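Local atomic coordinates of uncharacterized protein (PDB entry 3EWL), a protein that is of unknown function, although this piece of the longer protein has a thioredoxin-like domain and may act in thiol-disulfide chemistry. Residues 80-85 with 89-94; 122-125 with 131-134. All coordinates share one frame; numbering follows the deposited sequence.

Interaction 1: 80-85 with 89-94; sequences TKAVYM and WIVGWN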
loop_
_atom_site.group_PDB
_atom_site.type_symbol
_atom_site.label_atom_id
_atom_site.label_comp_id
_atom_site.label_asym_id
_atom_site.label_seq_id
_atom_site.Cartn_x
_atom_site.Cartn_y
_atom_site.Cartn_z
ATOM N N THR A 80 -10.656 -13.694 -0.114
ATOM C CA THR A 80 -10.178 -14.920 0.525
ATOM C C THR A 80 -8.791 -14.695 1.154
ATOM O O THR A 80 -8.507 -15.133 2.288
ATOM C CB THR A 80 -10.133 -16.074 -0.509
ATOM O OG1 THR A 80 -11.471 -16.413 -0.880
ATOM C CG2 THR A 80 -9.471 -17.347 0.068
ATOM N N LYS A 81 -7.921 -14.021 0.409
ATOM C CA LYS A 81 -6.527 -13.894 0.822
ATOM C C LYS A 81 -6.260 -12.678 1.681
ATOM O O LYS A 81 -5.220 -12.588 2.324
ATOM C CB LYS A 81 -5.617 -13.870 -0.399
ATOM C CG LYS A 81 -5.728 -15.115 -1.269
ATOM C CD LYS A 81 -5.014 -16.224 -0.596
ATOM C CE LYS A 81 -4.162 -16.902 -1.604
ATOM N NZ LYS A 81 -4.991 -18.042 -2.103
ATOM N N ALA A 82 -7.206 -11.746 1.712
ATOM C CA ALA A 82 -6.975 -10.486 2.418
ATOM C C ALA A 82 -6.682 -10.760 3.881
ATOM O O ALA A 82 -5.884 -10.121 4.489
ATOM C CB ALA A 82 -8.171 -9.560 2.259
ATOM N N VAL A 83 -7.343 -11.790 4.382
ATOM C CA VAL A 83 -7.279 -12.285 5.739
ATOM C C VAL A 83 -5.924 -12.829 6.137
ATOM O O VAL A 83 -5.629 -12.944 7.339
ATOM C CB VAL A 83 -8.337 -13.418 5.856
ATOM C CG1 VAL A 83 -7.915 -14.489 6.875
ATOM C CG2 VAL A 83 -9.690 -12.814 6.115
ATOM N N TYR A 84 -5.070 -13.132 5.153
ATOM C CA TYR A 84 -3.724 -13.624 5.454
ATOM C C TYR A 84 -2.644 -12.523 5.340
ATOM O O TYR A 84 -1.476 -12.766 5.559
ATOM C CB TYR A 84 -3.394 -14.765 4.511
ATOM C CG TYR A 84 -4.218 -15.994 4.785
ATOM C CD1 TYR A 84 -3.772 -16.948 5.707
ATOM C CD2 TYR A 84 -5.459 -16.210 4.132
ATOM C CE1 TYR A 84 -4.527 -18.104 5.988
ATOM C CE2 TYR A 84 -6.237 -17.376 4.404
ATOM C CZ TYR A 84 -5.746 -18.310 5.342
ATOM O OH TYR A 84 -6.440 -19.445 5.637
HETATM N N MSE A 85 -3.058 -11.331 4.947
HETATM C CA MSE A 85 -2.157 -10.203 4.762
HETATM C C MSE A 85 -1.614 -9.734 6.091
HETATM O O MSE A 85 -2.223 -9.990 7.149
HETATM C CB MSE A 85 -2.923 -9.044 4.105
HETATM C CG MSE A 85 -3.198 -9.304 2.631
HETATM SE SE MSE A 85 -1.548 -9.418 1.569
HETATM C CE MSE A 85 -1.107 -7.503 1.348
ATOM N N TRP A 89 -1.685 -3.986 8.709
ATOM C CA TRP A 89 -1.896 -3.338 7.406
ATOM C C TRP A 89 -3.363 -3.172 7.138
ATOM O O TRP A 89 -4.172 -4.064 7.464
ATOM C CB TRP A 89 -1.317 -4.190 6.262
ATOM C CG TRP A 89 0.201 -4.309 6.264
ATOM C CD1 TRP A 89 1.071 -4.094 7.329
ATOM C CD2 TRP A 89 1.022 -4.719 5.163
ATOM N NE1 TRP A 89 2.367 -4.341 6.937
ATOM C CE2 TRP A 89 2.369 -4.696 5.609
ATOM C CE3 TRP A 89 0.746 -5.081 3.831
ATOM C CZ2 TRP A 89 3.443 -5.039 4.772
ATOM C CZ3 TRP A 89 1.807 -5.426 2.994
ATOM C CH2 TRP A 89 3.141 -5.398 3.466
ATOM N N ILE A 90 -3.717 -2.043 6.552
ATOM C CA ILE A 90 -5.045 -1.855 6.016
ATOM C C ILE A 90 -5.027 -2.519 4.642
ATOM O O ILE A 90 -4.136 -2.253 3.865
ATOM C CB ILE A 90 -5.361 -0.365 5.916
ATOM C CG1 ILE A 90 -5.348 0.229 7.324
ATOM C CG2 ILE A 90 -6.748 -0.092 5.209
ATOM C CD1 ILE A 90 -5.400 1.752 7.281
ATOM N N VAL A 91 -5.982 -3.422 4.378
ATOM C CA VAL A 91 -6.007 -4.203 3.147
ATOM C C VAL A 91 -7.278 -3.830 2.387
ATOM O O VAL A 91 -8.381 -4.028 2.923
ATOM C CB VAL A 91 -6.015 -5.703 3.477
ATOM C CG1 VAL A 91 -6.126 -6.537 2.189
ATOM C CG2 VAL A 91 -4.769 -6.040 4.259
ATOM N N GLY A 92 -7.136 -3.259 1.184
ATOM C CA GLY A 92 -8.285 -2.705 0.459
ATOM C C GLY A 92 -8.372 -3.106 -1.003
ATOM O O GLY A 92 -7.375 -3.450 -1.602
ATOM N N TRP A 93 -9.572 -3.062 -1.568
ATOM C CA TRP A 93 -9.800 -3.304 -2.985
ATOM C C TRP A 93 -10.353 -2.016 -3.567
ATOM O O TRP A 93 -11.321 -1.493 -3.048
ATOM C CB TRP A 93 -10.837 -4.444 -3.179
ATOM C CG TRP A 93 -11.371 -4.642 -4.603
ATOM C CD1 TRP A 93 -10.636 -4.695 -5.745
ATOM C CD2 TRP A 93 -12.738 -4.869 -4.999
ATOM N NE1 TRP A 93 -11.451 -4.913 -6.827
ATOM C CE2 TRP A 93 -12.744 -5.025 -6.401
ATOM C CE3 TRP A 93 -13.959 -4.965 -4.297
ATOM C CZ2 TRP A 93 -13.934 -5.249 -7.140
ATOM C CZ3 TRP A 93 -15.143 -5.176 -5.014
ATOM C CH2 TRP A 93 -15.122 -5.318 -6.429
ATOM N N ASN A 94 -9.766 -1.536 -4.658
ATOM C CA ASN A 94 -10.262 -0.360 -5.397
ATOM C C ASN A 94 -11.495 -0.770 -6.199
ATOM O O ASN A 94 -11.417 -0.962 -7.408
ATOM C CB ASN A 94 -9.150 0.179 -6.302
ATOM C CG ASN A 94 -9.541 1.455 -7.084
ATOM O OD1 ASN A 94 -9.314 1.526 -8.301
ATOM N ND2 ASN A 94 -10.110 2.472 -6.384
#
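Val91, on the edge strand 90-93, divides its two methyl groups between Ala82 and Met85, and these aliphatic contacts make up most of the interface. CG1 of Val91 meets the methyl CB of Ala82 at 3.7 Å, near the end of helix 75-82. On the other branch, Val91 CG2 presses against Met85 CB at 3.5 Å, the closest approach between the segments, and Met85 CG follows at 4.0 Å from the same CG2. With CG1 placed trans to the backbone N of Val91 (chi1 177°), both branches can serve a partner at once.

A second kind of contact is aliphatic on aromatic. Met85, a selenomethionine, bends twice along its chain (chi2 -64°, chi3 -79°), which carries its terminal CE to the six-membered ring of Trp89; CE comes 3.9 Å from Trp89 CE3 and just as near to CZ3, approaching obliquely. Trp89 is itself packed edge-to-face against Phe33 and Phe49.

The two segments share no hydrogen bond. Within 80-85 a type I turn from Ala82 to Met85 is closed by Met85 N to Ala82 O at 3.1 Å, while strand 90-93 is bonded to strand 64-70. The example illustrates a division of labour in a beta-alpha-beta crossover: between these two segments cohesion comes from apolar burial, while the directional bonds lie in the turn and in the sheet.

Interaction 2: 122-125 with 131-134; sequences VILK and QLID
Two flat groups of Gln131, its side-chain amide and the peptide linking it to Leu132, each turn one face to the side chain of Leu124. CD2 of Leu124 stands over the amide, about 4.0 Å above its plane, with Gln131 NE2 the nearest amide atom at 4.1 Å. The other methyl, CD1, lies above the face of the peptide group, 3.8 Å from Gln131 O and 4.2 Å from Leu132 N. The amide is steadied from elsewhere, since Gln131 OE1 is hydrogen-bonded to Thr127 OG1.

Leu124 thus reaches the helix by its forked end, its CG trans to the carbonyl carbon (chi1 -67°) and each methyl resting on a different planar surface. A looser apolar touch is added by Leu132, whose CD2 lies 4.3 Å from Leu124 CD1. This is van der Waals contact throughout, partly buried, with Gln131 at its solvent-facing margin.

On the edge strand 122-124, a classic beta bulge sets Ile123 and Leu124 together opposite Leu115 of strand 112-116. Leu115 also touches Leu132, which continues inward to Met31 of strand 29-34 and Phe55 of helix 53-61, so the C-terminal helix 129-137 packs against the sheet and that neighbouring helix.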
loop_
_atom_site.group_PDB
_atom_site.type_symbol
_atom_site.label_atom_id
_atom_site.label_comp_id
_atom_site.label_asym_id
_atom_site.label_seq_id
_atom_site.Cartn_x
_atom_site.Cartn_y
_atom_site.Cartn_z
ATOM N N VAL A 122 4.116 12.258 -2.783
ATOM C CA VAL A 122 4.912 11.087 -3.141
ATOM C C VAL A 122 6.396 11.381 -2.856
ATOM O O VAL A 122 6.995 12.252 -3.502
ATOM C CB VAL A 122 4.736 10.702 -4.625
ATOM C CG1 VAL A 122 5.714 9.612 -4.991
ATOM C CG2 VAL A 122 3.288 10.273 -4.941
ATOM N N ILE A 123 6.975 10.733 -1.847
ATOM C CA ILE A 123 8.385 10.991 -1.536
ATOM C C ILE A 123 9.284 9.877 -2.076
ATOM O O ILE A 123 10.434 10.114 -2.396
ATOM C CB ILE A 123 8.690 11.336 -0.006
ATOM C CG1 ILE A 123 8.275 10.245 0.933
ATOM C CG2 ILE A 123 8.085 12.678 0.467
ATOM C CD1 ILE A 123 8.852 10.453 2.350
ATOM N N LEU A 124 8.773 8.651 -2.181
ATOM C CA LEU A 124 9.476 7.631 -2.963
ATOM C C LEU A 124 8.470 7.017 -3.907
ATOM O O LEU A 124 7.389 6.582 -3.469
ATOM C CB LEU A 124 10.123 6.529 -2.096
ATOM C CG LEU A 124 11.296 6.831 -1.168
ATOM C CD1 LEU A 124 11.688 5.554 -0.413
ATOM C CD2 LEU A 124 12.519 7.366 -1.947
ATOM N N LYS A 125 8.836 6.986 -5.190
ATOM C CA LYS A 125 7.980 6.484 -6.263
ATOM C C LYS A 125 8.410 5.089 -6.777
ATOM O O LYS A 125 9.565 4.898 -7.107
ATOM C CB LYS A 125 7.927 7.503 -7.414
ATOM C CG LYS A 125 7.652 6.842 -8.771
ATOM C CD LYS A 125 6.968 7.709 -9.767
ATOM C CE LYS A 125 6.446 6.797 -10.867
ATOM N NZ LYS A 125 5.389 7.500 -11.585
ATOM N N GLN A 131 15.692 1.041 -0.623
ATOM C CA GLN A 131 15.490 2.488 -0.602
ATOM C C GLN A 131 14.632 2.931 0.568
ATOM O O GLN A 131 14.848 4.003 1.130
ATOM C CB GLN A 131 14.830 2.996 -1.899
ATOM C CG GLN A 131 15.744 3.770 -2.826
ATOM C CD GLN A 131 15.010 4.558 -3.935
ATOM O OE1 GLN A 131 14.018 4.081 -4.536
ATOM N NE2 GLN A 131 15.512 5.761 -4.220
ATOM N N LEU A 132 13.624 2.116 0.892
ATOM C CA LEU A 132 12.757 2.356 2.058
ATOM C C LEU A 132 13.520 2.322 3.381
ATOM O O LEU A 132 13.437 3.266 4.172
ATOM C CB LEU A 132 11.637 1.314 2.119
ATOM C CG LEU A 132 10.355 1.652 1.384
ATOM C CD1 LEU A 132 9.530 0.336 1.259
ATOM C CD2 LEU A 132 9.613 2.773 2.131
ATOM N N ILE A 133 14.267 1.239 3.586
ATOM C CA ILE A 133 15.052 1.046 4.787
ATOM C C ILE A 133 15.974 2.236 4.916
ATOM O O ILE A 133 15.965 2.956 5.935
ATOM C CB ILE A 133 15.851 -0.278 4.724
ATOM C CG1 ILE A 133 14.935 -1.476 4.957
ATOM C CG2 ILE A 133 17.004 -0.304 5.758
ATOM C CD1 ILE A 133 15.515 -2.768 4.438
ATOM N N ASP A 134 16.718 2.483 3.854
ATOM C CA ASP A 134 17.675 3.551 3.899
ATOM C C ASP A 134 16.996 4.832 4.252
ATOM O O ASP A 134 17.499 5.550 5.109
ATOM C CB ASP A 134 18.411 3.735 2.583
ATOM C CG ASP A 134 19.468 4.857 2.673
ATOM O OD1 ASP A 134 19.304 5.878 1.974
ATOM O OD2 ASP A 134 20.427 4.726 3.486
#

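In the fold
Interactions 1 and 2 fasten helices to the two outermost strands of one mixed five-stranded sheet, 90-93 at one edge and 122-124 at the other, as befits a thioredoxin-like fold. They lie on opposite sides of the chain's centre, their own centres 23 Å apart, and their nearest atoms, about 9 Å apart, do not touch. Interaction 1 comes first along the chain, within the beta-alpha-beta unit, and interaction 2 follows near the C-terminus. Of the two, the former is closer to a possible functional site: Met85 approaches Cys39 and Cys42, a CxxC pattern resembling the thioredoxin motif, but makes no contact with them, and touches Arg43 and Glu46 of helix 40-50.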